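PDB 4UZR: CDC48 domain-containing protein from Pyrococcus horikoshii, which is of unknown function, possibly binding ATP, and assembles into hexamers and dodecamers that combine beta-clam domains with a 12-bladed beta-propeller. Local coordinates for residues K29-G34 and F48-A53; L4-L9 and T64-V69; I87-L92 and V123-D128. All blocks are in the same frame, centred on the assembly; numbering follows the deposited sequence.

Contact 1 (K29-G34 and F48-A53)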
ATOM      1  N   LYS A  29     -50.888   9.394  -3.232  1.00111.53           N
ATOM      2  CA  LYS A  29     -49.875   9.395  -4.283  1.00 95.71           C
ATOM      3  C   LYS A  29     -48.940   8.185  -4.221  1.00120.27           C
ATOM      4  O   LYS A  29     -48.875   7.485  -3.211  1.00 88.68           O
ATOM      5  CB  LYS A  29     -49.086  10.706  -4.261  1.00117.00           C
ATOM      6  CG  LYS A  29     -49.401  11.605  -5.448  1.00124.77           C
ATOM      7  CD  LYS A  29     -49.827  12.997  -5.011  1.00128.64           C
ATOM      8  CE  LYS A  29     -48.695  13.753  -4.345  1.00127.54           C
ATOM      9  NZ  LYS A  29     -49.134  15.114  -3.928  1.00130.84           N
ATOM     10  N   THR A  30     -48.230   7.943  -5.318  1.00113.57           N
ATOM     11  CA  THR A  30     -47.321   6.804  -5.431  1.00112.42           C
ATOM     12  C   THR A  30     -45.868   7.197  -5.172  1.00111.73           C
ATOM     13  O   THR A  30     -45.380   8.192  -5.708  1.00 84.99           O
ATOM     14  CB  THR A  30     -47.421   6.155  -6.827  1.00123.95           C
ATOM     15  OG1 THR A  30     -48.709   5.544  -6.979  1.00 98.65           O
ATOM     16  CG2 THR A  30     -46.338   5.098  -7.015  1.00 92.35           C
ATOM     17  N   VAL A  31     -45.181   6.404  -4.351  1.00107.91           N
ATOM     18  CA  VAL A  31     -43.805   6.692  -3.965  1.00 94.07           C
ATOM     19  C   VAL A  31     -42.915   5.479  -4.231  1.00 88.86           C
ATOM     20  O   VAL A  31     -43.252   4.355  -3.856  1.00 98.33           O
ATOM     21  CB  VAL A  31     -43.715   7.089  -2.479  1.00 86.99           C
ATOM     22  CG1 VAL A  31     -42.267   7.161  -2.031  1.00 87.33           C
ATOM     23  CG2 VAL A  31     -44.422   8.415  -2.242  1.00 94.58           C
ATOM     24  N   ARG A  32     -41.781   5.717  -4.887  1.00 80.25           N
ATOM     25  CA  ARG A  32     -40.827   4.662  -5.220  1.00 83.56           C
ATOM     26  C   ARG A  32     -39.478   4.895  -4.540  1.00 90.85           C
ATOM     27  O   ARG A  32     -39.169   6.013  -4.129  1.00 85.94           O
ATOM     28  CB  ARG A  32     -40.646   4.609  -6.737  1.00 83.21           C
ATOM     29  CG  ARG A  32     -41.679   3.763  -7.460  1.00101.72           C
ATOM     30  CD  ARG A  32     -42.011   4.370  -8.816  1.00110.95           C
ATOM     31  NE  ARG A  32     -42.999   3.587  -9.552  1.00110.39           N
ATOM     32  CZ  ARG A  32     -42.828   3.156 -10.796  1.00126.19           C
ATOM     33  NH1 ARG A  32     -41.709   3.445 -11.449  1.00139.23           N
ATOM     34  NH2 ARG A  32     -43.775   2.448 -11.395  1.00125.69           N
ATOM     35  N   THR A  33     -38.673   3.842  -4.424  1.00 94.43           N
ATOM     36  CA  THR A  33     -37.321   3.976  -3.889  1.00 87.57           C
ATOM     37  C   THR A  33     -36.471   4.880  -4.779  1.00 95.30           C
ATOM     38  O   THR A  33     -36.383   4.666  -5.988  1.00107.39           O
ATOM     39  CB  THR A  33     -36.620   2.609  -3.766  1.00 81.11           C
ATOM     40  OG1 THR A  33     -37.386   1.748  -2.916  1.00 82.34           O
ATOM     41  CG2 THR A  33     -35.225   2.779  -3.180  1.00 77.22           C
ATOM     42  N   GLY A  34     -35.845   5.888  -4.179  1.00 85.25           N
ATOM     43  CA  GLY A  34     -34.983   6.788  -4.920  1.00 82.92           C
ATOM     44  C   GLY A  34     -35.653   8.096  -5.295  1.00 91.86           C
ATOM     45  O   GLY A  34     -34.992   9.027  -5.756  1.00104.12           O
ATOM     46  N   PHE A  48     -36.843  15.807  -0.001  1.00 74.93           N
ATOM     47  CA  PHE A  48     -36.638  14.578   0.754  1.00 68.63           C
ATOM     48  C   PHE A  48     -36.385  13.405  -0.185  1.00 76.40           C
ATOM     49  O   PHE A  48     -37.146  13.174  -1.125  1.00 80.52           O
ATOM     50  CB  PHE A  48     -37.863  14.276   1.619  1.00 54.25           C
ATOM     51  CG  PHE A  48     -38.023  15.200   2.792  1.00 65.31           C
ATOM     52  CD1 PHE A  48     -38.607  16.448   2.634  1.00 56.77           C
ATOM     53  CD2 PHE A  48     -37.591  14.822   4.054  1.00 55.28           C
ATOM     54  CE1 PHE A  48     -38.760  17.301   3.713  1.00 67.34           C
ATOM     55  CE2 PHE A  48     -37.739  15.669   5.136  1.00 69.09           C
ATOM     56  CZ  PHE A  48     -38.324  16.911   4.966  1.00 72.43           C
ATOM     57  N   LYS A  49     -35.312  12.663   0.070  1.00 73.35           N
ATOM     58  CA  LYS A  49     -35.028  11.468  -0.713  1.00 81.90           C
ATOM     59  C   LYS A  49     -35.661  10.255  -0.050  1.00 72.24           C
ATOM     60  O   LYS A  49     -35.575  10.085   1.167  1.00 68.42           O
ATOM     61  CB  LYS A  49     -33.521  11.250  -0.868  1.00 82.76           C
ATOM     62  CG  LYS A  49     -33.162  10.058  -1.751  1.00 83.24           C
ATOM     63  CD  LYS A  49     -31.734  10.148  -2.264  1.00 92.44           C
ATOM     64  CE  LYS A  49     -31.373   8.943  -3.128  1.00 93.91           C
ATOM     65  NZ  LYS A  49     -31.755   9.138  -4.561  1.00 98.26           N
ATOM     66  N   VAL A  50     -36.319   9.424  -0.848  1.00 63.12           N
ATOM     67  CA  VAL A  50     -36.882   8.188  -0.335  1.00 67.03           C
ATOM     68  C   VAL A  50     -35.778   7.145  -0.249  1.00 70.94           C
ATOM     69  O   VAL A  50     -35.503   6.435  -1.218  1.00 71.24           O
ATOM     70  CB  VAL A  50     -38.026   7.671  -1.219  1.00 71.82           C
ATOM     71  CG1 VAL A  50     -38.671   6.444  -0.587  1.00 66.37           C
ATOM     72  CG2 VAL A  50     -39.059   8.767  -1.428  1.00 66.73           C
ATOM     73  N   VAL A  51     -35.137   7.080   0.914  1.00 70.77           N
ATOM     74  CA  VAL A  51     -34.040   6.149   1.149  1.00 69.37           C
ATOM     75  C   VAL A  51     -34.502   4.730   0.873  1.00 79.64           C
ATOM     76  O   VAL A  51     -33.794   3.948   0.237  1.00 93.39           O
ATOM     77  CB  VAL A  51     -33.510   6.247   2.592  1.00 68.00           C
ATOM     78  CG1 VAL A  51     -32.397   5.235   2.823  1.00 60.19           C
ATOM     79  CG2 VAL A  51     -33.024   7.653   2.879  1.00 69.10           C
ATOM     80  N   GLN A  52     -35.700   4.400   1.344  1.00 71.58           N
ATOM     81  CA  GLN A  52     -36.272   3.094   1.032  1.00 74.83           C
ATOM     82  C   GLN A  52     -37.793   3.099   1.082  1.00 83.07           C
ATOM     83  O   GLN A  52     -38.394   3.722   1.949  1.00 85.64           O
ATOM     84  CB  GLN A  52     -35.712   2.007   1.956  1.00 84.08           C
ATOM     85  CG  GLN A  52     -36.114   0.591   1.555  1.00100.55           C
ATOM     86  CD  GLN A  52     -35.550  -0.470   2.481  1.00103.57           C
ATOM     87  OE1 GLN A  52     -35.373  -0.237   3.677  1.00107.58           O
ATOM     88  NE2 GLN A  52     -35.270  -1.647   1.932  1.00 97.09           N
ATOM     89  N   ALA A  53     -38.412   2.404   0.137  1.00 82.24           N
ATOM     90  CA  ALA A  53     -39.853   2.217   0.157  1.00 77.88           C
ATOM     91  C   ALA A  53     -40.134   0.724   0.209  1.00 84.21           C
ATOM     92  O   ALA A  53     -39.742  -0.016  -0.693  1.00 87.19           O
ATOM     93  CB  ALA A  53     -40.491   2.843  -1.070  1.00 69.17           C
TER
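V50 meets the 29-34 segment through both its side chain and its carbonyl, where the short strand 30-31 and its exit loop pass over the bulged strand 44-54 in the Cdc48-type domain, the beta-clam part of the protein. With V50 CG1 anti to the backbone N (chi1 -175°), CG2 lies beside that N and packs 3.6 Å from V31 CG1; the two side chains cross obliquely. V50 CB, the branch carbon, lies 3.5 Å from R32 O, against the backbone of the loop. Two hydrogen bonds fix the loop. G34 N lies in the plane of the V50 carbonyl and donates to V50 O (3.0 Å, N-H...O 159°), and A53 N donates to T33 OG1 (3.3 Å). The T33 hydroxyl is anti to its own carbonyl carbon, while T33 CG2, on another branch, comes within 3.9 Å of V51 O. The two bonds straddle a classic beta bulge, in which V51 and Q52 both face K5. Further out, S56 OG accepts a hydrogen bond from T33 N, and L6 and I37 also pack on V50. G34 takes a positive phi (99°), at which a CB would press on T33 O, and K49 NZ makes a weak hydrogen bond of 3.5 Å to G34 O.

Contact 2 (L4-L9 and T64-V69)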
ATOM      1  N   LEU A   4     -42.032   3.755   4.827  1.00 83.54           N
ATOM      2  CA  LEU A   4     -41.238   4.767   4.139  1.00 81.62           C
ATOM      3  C   LEU A   4     -40.046   5.212   4.982  1.00 75.91           C
ATOM      4  O   LEU A   4     -40.201   5.627   6.130  1.00 68.50           O
ATOM      5  CB  LEU A   4     -42.097   5.981   3.780  1.00 86.11           C
ATOM      6  CG  LEU A   4     -43.027   5.851   2.573  1.00 87.52           C
ATOM      7  CD1 LEU A   4     -43.747   7.165   2.310  1.00 80.28           C
ATOM      8  CD2 LEU A   4     -42.255   5.403   1.342  1.00 80.04           C
ATOM      9  N   LYS A   5     -38.856   5.126   4.399  1.00 80.70           N
ATOM     10  CA  LYS A   5     -37.643   5.625   5.030  1.00 70.33           C
ATOM     11  C   LYS A   5     -37.126   6.801   4.216  1.00 70.78           C
ATOM     12  O   LYS A   5     -36.708   6.635   3.061  1.00 73.13           O
ATOM     13  CB  LYS A   5     -36.586   4.522   5.124  1.00 60.52           C
ATOM     14  CG  LYS A   5     -36.952   3.408   6.094  1.00 73.96           C
ATOM     15  CD  LYS A   5     -35.874   2.340   6.163  1.00 80.91           C
ATOM     16  CE  LYS A   5     -36.230   1.273   7.189  1.00 90.04           C
ATOM     17  NZ  LYS A   5     -35.666  -0.061   6.839  1.00104.27           N
ATOM     18  N   LEU A   6     -37.160   7.981   4.837  1.00 67.41           N
ATOM     19  CA  LEU A   6     -36.885   9.245   4.164  1.00 73.58           C
ATOM     20  C   LEU A   6     -35.760  10.030   4.827  1.00 68.55           C
ATOM     21  O   LEU A   6     -35.419   9.792   5.986  1.00 60.89           O
ATOM     22  CB  LEU A   6     -38.137  10.122   4.194  1.00 73.49           C
ATOM     23  CG  LEU A   6     -39.464   9.537   3.720  1.00 77.62           C
ATOM     24  CD1 LEU A   6     -40.596  10.481   4.086  1.00 62.34           C
ATOM     25  CD2 LEU A   6     -39.431   9.284   2.224  1.00 92.86           C
ATOM     26  N   LYS A   7     -35.207  10.986   4.084  1.00 75.41           N
ATOM     27  CA  LYS A   7     -34.228  11.926   4.621  1.00 72.65           C
ATOM     28  C   LYS A   7     -34.189  13.196   3.774  1.00 63.95           C
ATOM     29  O   LYS A   7     -34.329  13.137   2.553  1.00 70.57           O
ATOM     30  CB  LYS A   7     -32.834  11.290   4.697  1.00 73.47           C
ATOM     31  CG  LYS A   7     -32.136  11.096   3.360  1.00 84.06           C
ATOM     32  CD  LYS A   7     -30.765  10.458   3.542  1.00 91.00           C
ATOM     33  CE  LYS A   7     -30.132  10.108   2.202  1.00 91.55           C
ATOM     34  NZ  LYS A   7     -28.865  10.856   1.968  1.00 98.03           N
ATOM     35  N   PRO A   8     -34.008  14.355   4.425  1.00 54.28           N
ATOM     36  CA  PRO A   8     -33.937  15.632   3.708  1.00 58.05           C
ATOM     37  C   PRO A   8     -32.619  15.755   2.947  1.00 73.20           C
ATOM     38  O   PRO A   8     -31.608  15.224   3.404  1.00 73.34           O
ATOM     39  CB  PRO A   8     -34.004  16.665   4.833  1.00 51.18           C
ATOM     40  CG  PRO A   8     -33.446  15.960   6.021  1.00 58.39           C
ATOM     41  CD  PRO A   8     -33.876  14.528   5.883  1.00 51.41           C
ATOM     42  N   LEU A   9     -32.631  16.434   1.802  1.00 79.54           N
ATOM     43  CA  LEU A   9     -31.405  16.608   1.025  1.00 69.29           C
ATOM     44  C   LEU A   9     -30.452  17.616   1.679  1.00 71.56           C
ATOM     45  O   LEU A   9     -29.282  17.298   1.894  1.00 68.80           O
ATOM     46  CB  LEU A   9     -31.705  16.973  -0.437  1.00 71.28           C
ATOM     47  CG  LEU A   9     -32.470  15.945  -1.273  1.00 76.60           C
ATOM     48  CD1 LEU A   9     -32.511  16.363  -2.735  1.00 81.60           C
ATOM     49  CD2 LEU A   9     -31.850  14.567  -1.124  1.00 78.13           C
ATOM     50  N   THR A  64     -49.405   3.823   6.496  1.00 83.64           N
ATOM     51  CA  THR A  64     -48.023   3.781   6.041  1.00 95.12           C
ATOM     52  C   THR A  64     -47.073   4.273   7.134  1.00 90.09           C
ATOM     53  O   THR A  64     -47.203   5.395   7.621  1.00 93.81           O
ATOM     54  CB  THR A  64     -47.831   4.627   4.775  1.00 76.99           C
ATOM     55  OG1 THR A  64     -48.618   4.078   3.710  1.00 80.59           O
ATOM     56  CG2 THR A  64     -46.369   4.646   4.367  1.00 72.55           C
ATOM     57  N   LYS A  65     -46.117   3.430   7.514  1.00 81.40           N
ATOM     58  CA  LYS A  65     -45.141   3.802   8.533  1.00 80.97           C
ATOM     59  C   LYS A  65     -44.055   4.688   7.939  1.00 78.67           C
ATOM     60  O   LYS A  65     -43.460   4.350   6.917  1.00 91.07           O
ATOM     61  CB  LYS A  65     -44.522   2.555   9.166  1.00 72.70           C
ATOM     62  CG  LYS A  65     -45.517   1.709   9.942  1.00 93.96           C
ATOM     63  CD  LYS A  65     -44.872   0.451  10.499  1.00 91.60           C
ATOM     64  CE  LYS A  65     -45.853  -0.324  11.361  1.00103.39           C
ATOM     65  NZ  LYS A  65     -45.222  -1.504  12.011  1.00117.39           N
ATOM     66  N   ILE A  66     -43.801   5.824   8.582  1.00 77.17           N
ATOM     67  CA  ILE A  66     -42.780   6.754   8.111  1.00 83.18           C
ATOM     68  C   ILE A  66     -41.644   6.920   9.117  1.00 87.68           C
ATOM     69  O   ILE A  66     -41.874   7.209  10.292  1.00 90.21           O
ATOM     70  CB  ILE A  66     -43.381   8.137   7.787  1.00 83.13           C
ATOM     71  CG1 ILE A  66     -44.497   8.007   6.749  1.00 63.51           C
ATOM     72  CG2 ILE A  66     -42.302   9.085   7.290  1.00 73.04           C
ATOM     73  CD1 ILE A  66     -45.132   9.327   6.372  1.00 92.43           C
ATOM     74  N   THR A  67     -40.417   6.743   8.639  1.00 87.32           N
ATOM     75  CA  THR A  67     -39.228   6.781   9.484  1.00 53.55           C
ATOM     76  C   THR A  67     -38.242   7.836   8.990  1.00 60.08           C
ATOM     77  O   THR A  67     -37.979   7.932   7.791  1.00 65.70           O
ATOM     78  CB  THR A  67     -38.529   5.404   9.525  1.00 54.86           C
ATOM     79  OG1 THR A  67     -39.405   4.438  10.118  1.00 66.53           O
ATOM     80  CG2 THR A  67     -37.244   5.467  10.337  1.00 55.05           C
ATOM     81  N   LEU A  68     -37.710   8.634   9.909  1.00 64.63           N
ATOM     82  CA  LEU A  68     -36.659   9.583   9.563  1.00 68.57           C
ATOM     83  C   LEU A  68     -35.290   8.909   9.625  1.00 73.30           C
ATOM     84  O   LEU A  68     -34.919   8.312  10.635  1.00 58.18           O
ATOM     85  CB  LEU A  68     -36.694  10.801  10.490  1.00 45.85           C
ATOM     86  CG  LEU A  68     -35.536  11.800  10.378  1.00 43.70           C
ATOM     87  CD1 LEU A  68     -35.437  12.394   8.981  1.00 43.12           C
ATOM     88  CD2 LEU A  68     -35.684  12.900  11.417  1.00 45.16           C
ATOM     89  N   VAL A  69     -34.556   9.007   8.523  1.00 70.28           N
ATOM     90  CA  VAL A  69     -33.235   8.406   8.384  1.00 70.91           C
ATOM     91  C   VAL A  69     -32.169   9.499   8.316  1.00 72.73           C
ATOM     92  O   VAL A  69     -32.385  10.539   7.697  1.00 64.18           O
ATOM     93  CB  VAL A  69     -33.169   7.478   7.142  1.00 51.40           C
ATOM     94  CG1 VAL A  69     -31.735   7.171   6.751  1.00 59.01           C
ATOM     95  CG2 VAL A  69     -33.943   6.192   7.401  1.00 48.45           C
TER
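L4, K5 and L6 pair with I66, T67 and L68 in a parallel ladder, the only parallel pairing among this chain's four strands of the mixed sheet of the beta-clam domain. The evidence is a staggered set of four backbone hydrogen bonds: L4 N to K65 O (2.6 Å), T67 N to L4 O (2.8 Å), L6 N to T67 O (3.1 Å) and V69 N to L6 O (2.8 Å). L4 and L6 thus spend both N-H and C=O on strand 65-69, while K5 and K7 bond the other way, to strand 44-54. The strand directions differ by 38°, a marked twist. On the face carrying L4, L6, I66 and L68, I66 CG2, anti to the backbone N, touches L6 CD1 at 3.9 Å, and V19 and R23 of helix 18-26 cover I66. P8 and L68 meet at about a right angle, P8 CD to L68 CD1. On the face of K5 and T67, K5 CB reaches V69 CG2 (3.9 Å), and K5 NZ is hydrogen-bonded to Q52 OE1. Apolar contacts thus bury one face, while backbone bonding on both edges of strand 65-69 carries the sheet into a neighbouring subunit, whose strand pairs antiparallel with T67 and L68.

Contact 3 (I87-L92 and V123-D128)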
ATOM      1  N   ILE A  87     -19.495 -12.376  -8.956  1.00 42.83           N
ATOM      2  CA  ILE A  87     -18.129 -12.048  -8.580  1.00 44.92           C
ATOM      3  C   ILE A  87     -18.008 -10.550  -8.334  1.00 52.75           C
ATOM      4  O   ILE A  87     -18.394  -9.738  -9.176  1.00 64.04           O
ATOM      5  CB  ILE A  87     -17.130 -12.476  -9.672  1.00 50.07           C
ATOM      6  CG1 ILE A  87     -17.270 -13.972  -9.965  1.00 52.26           C
ATOM      7  CG2 ILE A  87     -15.707 -12.149  -9.251  1.00 47.66           C
ATOM      8  CD1 ILE A  87     -16.564 -14.419 -11.226  1.00 58.12           C
ATOM      9  N   LEU A  88     -17.475 -10.189  -7.173  1.00 56.94           N
ATOM     10  CA  LEU A  88     -17.355  -8.791  -6.782  1.00 45.22           C
ATOM     11  C   LEU A  88     -15.889  -8.386  -6.663  1.00 57.44           C
ATOM     12  O   LEU A  88     -15.158  -8.905  -5.819  1.00 72.62           O
ATOM     13  CB  LEU A  88     -18.096  -8.544  -5.467  1.00 52.41           C
ATOM     14  CG  LEU A  88     -18.052  -7.125  -4.897  1.00 59.32           C
ATOM     15  CD1 LEU A  88     -18.546  -6.120  -5.925  1.00 49.02           C
ATOM     16  CD2 LEU A  88     -18.876  -7.039  -3.623  1.00 44.94           C
ATOM     17  N   ASP A  89     -15.464  -7.463  -7.518  1.00 59.89           N
ATOM     18  CA  ASP A  89     -14.088  -6.988  -7.513  1.00 79.84           C
ATOM     19  C   ASP A  89     -14.066  -5.476  -7.286  1.00 97.84           C
ATOM     20  O   ASP A  89     -15.057  -4.896  -6.840  1.00108.14           O
ATOM     21  CB  ASP A  89     -13.406  -7.348  -8.838  1.00 83.77           C
ATOM     22  CG  ASP A  89     -11.891  -7.429  -8.723  1.00 84.42           C
ATOM     23  OD1 ASP A  89     -11.243  -6.369  -8.591  1.00 87.99           O
ATOM     24  OD2 ASP A  89     -11.353  -8.556  -8.754  1.00 68.52           O
ATOM     25  N   GLU A  90     -12.939  -4.845  -7.595  1.00 97.86           N
ATOM     26  CA  GLU A  90     -12.768  -3.412  -7.382  1.00 94.00           C
ATOM     27  C   GLU A  90     -13.638  -2.608  -8.342  1.00 96.57           C
ATOM     28  O   GLU A  90     -13.283  -2.424  -9.508  1.00102.72           O
ATOM     29  CB  GLU A  90     -11.295  -3.029  -7.534  1.00107.66           C
ATOM     30  CG  GLU A  90     -10.391  -3.672  -6.491  1.00119.84           C
ATOM     31  CD  GLU A  90      -8.949  -3.791  -6.942  1.00119.23           C
ATOM     32  OE1 GLU A  90      -8.694  -3.701  -8.162  1.00102.98           O
ATOM     33  OE2 GLU A  90      -8.069  -3.983  -6.075  1.00127.57           O
ATOM     34  N   ASN A  91     -14.783  -2.148  -7.841  1.00 97.83           N
ATOM     35  CA  ASN A  91     -15.739  -1.363  -8.625  1.00 96.22           C
ATOM     36  C   ASN A  91     -16.288  -2.125  -9.831  1.00 85.89           C
ATOM     37  O   ASN A  91     -16.700  -1.525 -10.821  1.00 71.98           O
ATOM     38  CB  ASN A  91     -15.135  -0.024  -9.058  1.00 95.37           C
ATOM     39  N   LEU A  92     -16.282  -3.449  -9.734  1.00 83.81           N
ATOM     40  CA  LEU A  92     -16.842  -4.309 -10.768  1.00 64.89           C
ATOM     41  C   LEU A  92     -17.743  -5.373 -10.151  1.00 61.07           C
ATOM     42  O   LEU A  92     -17.352  -6.065  -9.214  1.00 74.75           O
ATOM     43  CB  LEU A  92     -15.730  -4.995 -11.563  1.00 55.57           C
ATOM     44  CG  LEU A  92     -15.262  -4.392 -12.888  1.00 64.60           C
ATOM     45  CD1 LEU A  92     -14.663  -5.482 -13.764  1.00 60.45           C
ATOM     46  CD2 LEU A  92     -16.397  -3.683 -13.610  1.00 66.38           C
ATOM     47  N   VAL A 123     -15.157 -18.151 -15.396  1.00 56.76           N
ATOM     48  CA  VAL A 123     -15.113 -16.697 -15.517  1.00 51.22           C
ATOM     49  C   VAL A 123     -14.148 -16.117 -14.481  1.00 59.93           C
ATOM     50  O   VAL A 123     -14.320 -16.312 -13.278  1.00 70.49           O
ATOM     51  CB  VAL A 123     -16.510 -16.058 -15.350  1.00 59.30           C
ATOM     52  CG1 VAL A 123     -16.405 -14.544 -15.320  1.00 40.74           C
ATOM     53  CG2 VAL A 123     -17.439 -16.502 -16.471  1.00 57.00           C
ATOM     54  N   LEU A 124     -13.128 -15.415 -14.962  1.00 57.14           N
ATOM     55  CA  LEU A 124     -12.097 -14.842 -14.104  1.00 52.94           C
ATOM     56  C   LEU A 124     -12.193 -13.321 -14.082  1.00 53.58           C
ATOM     57  O   LEU A 124     -12.516 -12.697 -15.090  1.00 64.69           O
ATOM     58  CB  LEU A 124     -10.712 -15.266 -14.595  1.00 46.76           C
ATOM     59  CG  LEU A 124     -10.421 -16.766 -14.647  1.00 49.69           C
ATOM     60  CD1 LEU A 124      -9.032 -17.022 -15.206  1.00 52.16           C
ATOM     61  CD2 LEU A 124     -10.561 -17.388 -13.267  1.00 51.32           C
ATOM     62  N   VAL A 125     -11.922 -12.727 -12.925  1.00 60.23           N
ATOM     63  CA  VAL A 125     -11.983 -11.277 -12.779  1.00 55.84           C
ATOM     64  C   VAL A 125     -10.765 -10.748 -12.029  1.00 47.18           C
ATOM     65  O   VAL A 125     -10.410 -11.259 -10.971  1.00 56.28           O
ATOM     66  CB  VAL A 125     -13.262 -10.831 -12.025  1.00 56.97           C
ATOM     67  CG1 VAL A 125     -13.318  -9.315 -11.920  1.00 50.25           C
ATOM     68  CG2 VAL A 125     -14.509 -11.359 -12.714  1.00 49.53           C
ATOM     69  N   ARG A 126     -10.129  -9.723 -12.591  1.00 59.32           N
ATOM     70  CA  ARG A 126      -9.011  -9.038 -11.945  1.00 61.46           C
ATOM     71  C   ARG A 126      -8.883  -7.604 -12.443  1.00 60.63           C
ATOM     72  O   ARG A 126      -8.603  -7.375 -13.620  1.00 70.60           O
ATOM     73  CB  ARG A 126      -7.693  -9.784 -12.162  1.00 67.40           C
ATOM     74  CG  ARG A 126      -6.485  -9.026 -11.625  1.00 69.66           C
ATOM     75  CD  ARG A 126      -5.187  -9.783 -11.842  1.00 80.61           C
ATOM     76  NE  ARG A 126      -4.394  -9.874 -10.619  1.00 93.51           N
ATOM     77  CZ  ARG A 126      -3.494  -8.967 -10.250  1.00 94.93           C
ATOM     78  NH1 ARG A 126      -3.272  -7.900 -11.008  1.00 88.47           N
ATOM     79  NH2 ARG A 126      -2.813  -9.125  -9.123  1.00100.76           N
ATOM     80  N   ASN A 127      -9.097  -6.651 -11.541  1.00 66.43           N
ATOM     81  CA  ASN A 127      -9.032  -5.226 -11.862  1.00 82.59           C
ATOM     82  C   ASN A 127     -10.031  -4.803 -12.939  1.00 86.16           C
ATOM     83  O   ASN A 127     -11.243  -4.786 -12.708  1.00 78.38           O
ATOM     84  CB  ASN A 127      -7.609  -4.810 -12.256  1.00 86.26           C
ATOM     85  CG  ASN A 127      -6.597  -5.064 -11.153  1.00105.00           C
ATOM     86  OD1 ASN A 127      -6.940  -5.070  -9.970  1.00111.95           O
ATOM     87  ND2 ASN A 127      -5.343  -5.274 -11.537  1.00113.91           N
ATOM     88  N   ASP A 128      -9.511  -4.456 -14.112  1.00 77.49           N
ATOM     89  CA  ASP A 128     -10.337  -3.988 -15.217  1.00 81.57           C
ATOM     90  C   ASP A 128     -10.659  -5.111 -16.200  1.00 75.49           C
ATOM     91  O   ASP A 128     -11.395  -4.907 -17.162  1.00 67.25           O
ATOM     92  CB  ASP A 128      -9.630  -2.849 -15.957  1.00 95.68           C
ATOM     93  CG  ASP A 128      -9.568  -1.572 -15.142  1.00111.29           C
ATOM     94  OD1 ASP A 128     -10.347  -1.442 -14.175  1.00112.94           O
ATOM     95  OD2 ASP A 128      -8.740  -0.696 -15.472  1.00116.49           O
TER
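I87 overlaps V125, the two side chains running antiparallel past one another, with I87 CG2 3.7 Å from V125 CG2. The strands they belong to, 83-89 and 122-126, sit in different antiparallel sheets, consistent with two successive blades of the beta-propeller packed face against face. The 7.7 Å separation of the strand axes and the lack of a clear hydrogen bond between the segments point to packing of sheets rather than strand pairing; the strands run nearly parallel (15°). V125 divides its two methyls between I87 and D89 of the facing segment. Its CG1 is anti to the backbone N (chi1 -178°) and meets D89 CB at 3.7 Å, while CG2 takes the isoleucine. D89 begins a type II turn that ends at L92; D89 N bonds to L92 O (2.9 Å), and the turn's own bond, L92 N to D89 O, is weak. Through that reversal L92 reaches the same neighbour segment, its CD1 lying 3.6 Å from N127 O. From within the turn, the E90 side chain extends alongside that of N127 in the same direction. V94, from strand 92-97, packs on both I87 and V125, extending the apolar layer. Between subunits the same two strands meet again, L124 packing on L88 of a neighbouring subunit. At the other end of the contact, I87 CD1 lies 3.6 Å from V123 O and 4.1 Å from V123 CG1.

Overall arrangement
Contacts 1 and 2 belong to one domain, with centres 8 Å apart. The 48-53 half of contact 1 and both strands of contact 2 lie in one sheet, while strand 30-31 pairs with 58-59. They touch directly: K49 N lies 2.7 Å from K7 O and Q52 O 2.9 Å from K5 N, both probable hydrogen bonds. Along the chain, contact 1 falls between the two halves of contact 2, so the N-terminal strand joins the sheet beside residues much later in sequence. Contact 3 follows in series, on the opposite side of the chain's centre, its centre 31 Å from that of contact 1 and 34 Å from that of contact 2, consistent with a beta-clam domain followed by propeller blades.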